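Local coordinates for viral macrophage inflammatory protein 2 (PDB 2FHT) that binds a wide range of chemokine receptors, among them human CXCR4, and thereby blocks infection by several strains of HIV-1, at residues S55-W58 and V59-L62. Numbering follows the deposited sequence.
Sequences SKDW and VKKL
Lys60 N donates to Lys56 O at 3.1 Å with an N-H...O angle of 158°, closing the first turn of the helix from its N-cap residue. Val59 N reaches the same carbonyl more weakly, so two amides share one acceptor. The next i to i+4 bonds follow: Lys61 N to Asp57 O is more bent, while Leu62 N meets Trp58 O at 3.0 Å, a carbonyl that also receives a weak bond from Lys61 N. The Lys60 and Lys61 chains lie against the backbone of this turn. Lys60 runs back past the cap until its CE sits 3.4 Å from Ser55 O. Its NZ remains 4.4 Å from Asp57 OD2, beyond direct ion pairing, though the opposite charges probably attract weakly. Lys61 bends at chi3, which turns its CE back over Asp57 O.

On the apolar side, Trp58 holds CG between its backbone N and carbonyl carbon (chi1 68°), and this swings the indole across the helix surface, alongside Val59. Val59 CG1 consequently stands over one face, 3.5 Å from the centroid of the six-membered ring and 8° off its normal, a well-centred CH-pi contact. Leu62 CD1 approaches in the plane of the indole, 3.6 Å from Trp58 CZ3 at its edge.

Val59 and Leu62, both buried, lie on the sheet-facing side of the C-terminal helix that packs across the three-stranded antiparallel sheet in the chemokine fold, and rest on Phe42 of strand 39-44. Trp58 borders that side, against Pro19 and Leu20 in the loop preceding strand 25-30; Leu62 also meets Leu20.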
loop_
_atom_site.group_PDB
_atom_site.type_symbol
_atom_site.label_atom_id
_atom_site.label_comp_id
_atom_site.label_asym_id
_atom_site.label_seq_id
_atom_site.Cartn_x
_atom_site.Cartn_y
_atom_site.Cartn_z
ATOM N N SER A 55 6.867 -6.546 4.392
ATOM C CA SER A 55 7.794 -7.612 4.743
ATOM C C SER A 55 7.246 -8.937 4.253
ATOM O O SER A 55 7.993 -9.883 4.008
ATOM C CB SER A 55 7.987 -7.676 6.262
ATOM O OG SER A 55 6.921 -8.368 6.893
ATOM N N LYS A 56 5.930 -9.006 4.128
ATOM C CA LYS A 56 5.268 -10.215 3.674
ATOM C C LYS A 56 5.545 -10.515 2.207
ATOM O O LYS A 56 5.528 -9.624 1.354
ATOM C CB LYS A 56 3.767 -10.139 3.961
ATOM C CG LYS A 56 3.389 -10.545 5.399
ATOM C CD LYS A 56 4.400 -10.039 6.426
ATOM C CE LYS A 56 3.988 -10.345 7.853
ATOM N NZ LYS A 56 3.857 -11.796 8.131
ATOM N N ASP A 57 5.834 -11.781 1.930
ATOM C CA ASP A 57 6.139 -12.222 0.583
ATOM C C ASP A 57 5.045 -11.945 -0.422
ATOM O O ASP A 57 5.346 -11.578 -1.554
ATOM C CB ASP A 57 6.488 -13.704 0.572
ATOM C CG ASP A 57 7.736 -14.000 1.361
ATOM O OD1 ASP A 57 7.751 -15.030 2.073
ATOM O OD2 ASP A 57 8.698 -13.197 1.278
ATOM N N TRP A 58 3.789 -12.152 -0.040
ATOM C CA TRP A 58 2.723 -11.898 -0.985
ATOM C C TRP A 58 2.668 -10.424 -1.382
ATOM O O TRP A 58 2.411 -10.111 -2.532
ATOM C CB TRP A 58 1.352 -12.412 -0.487
ATOM C CG TRP A 58 0.722 -11.708 0.707
ATOM C CD1 TRP A 58 0.822 -12.085 2.014
ATOM C CD2 TRP A 58 -0.214 -10.603 0.678
ATOM N NE1 TRP A 58 -0.006 -11.308 2.800
ATOM C CE2 TRP A 58 -0.649 -10.391 2.009
ATOM C CE3 TRP A 58 -0.726 -9.777 -0.336
ATOM C CZ2 TRP A 58 -1.576 -9.396 2.349
ATOM C CZ3 TRP A 58 -1.643 -8.787 0.000
ATOM C CH2 TRP A 58 -2.057 -8.606 1.337
ATOM N N VAL A 59 2.966 -9.518 -0.447
ATOM C CA VAL A 59 2.886 -8.106 -0.795
ATOM C C VAL A 59 4.032 -7.685 -1.687
ATOM O O VAL A 59 3.844 -6.861 -2.576
ATOM C CB VAL A 59 2.753 -7.146 0.424
ATOM C CG1 VAL A 59 1.780 -7.684 1.432
ATOM C CG2 VAL A 59 4.062 -6.864 1.022
ATOM N N LYS A 60 5.212 -8.242 -1.448
ATOM C CA LYS A 60 6.388 -7.921 -2.250
ATOM C C LYS A 60 6.185 -8.436 -3.666
ATOM O O LYS A 60 6.689 -7.867 -4.626
ATOM C CB LYS A 60 7.640 -8.506 -1.598
ATOM C CG LYS A 60 7.850 -7.941 -0.204
ATOM C CD LYS A 60 9.269 -8.077 0.288
ATOM C CE LYS A 60 9.487 -9.398 0.948
ATOM N NZ LYS A 60 10.821 -9.405 1.577
ATOM N N LYS A 61 5.358 -9.470 -3.765
ATOM C CA LYS A 61 4.979 -10.109 -5.016
ATOM C C LYS A 61 4.062 -9.146 -5.751
ATOM O O LYS A 61 4.211 -8.899 -6.947
ATOM C CB LYS A 61 4.200 -11.395 -4.708
ATOM C CG LYS A 61 4.673 -12.629 -5.437
ATOM C CD LYS A 61 3.951 -13.844 -4.888
ATOM C CE LYS A 61 4.205 -14.015 -3.392
ATOM N NZ LYS A 61 3.398 -15.118 -2.790
ATOM N N LEU A 62 3.075 -8.624 -5.041
ATOM C CA LEU A 62 2.164 -7.672 -5.662
ATOM C C LEU A 62 2.925 -6.409 -6.062
ATOM O O LEU A 62 2.584 -5.762 -7.042
ATOM C CB LEU A 62 1.022 -7.312 -4.703
ATOM C CG LEU A 62 -0.092 -8.360 -4.540
ATOM C CD1 LEU A 62 -1.026 -7.977 -3.408
ATOM C CD2 LEU A 62 -0.847 -8.498 -5.866
#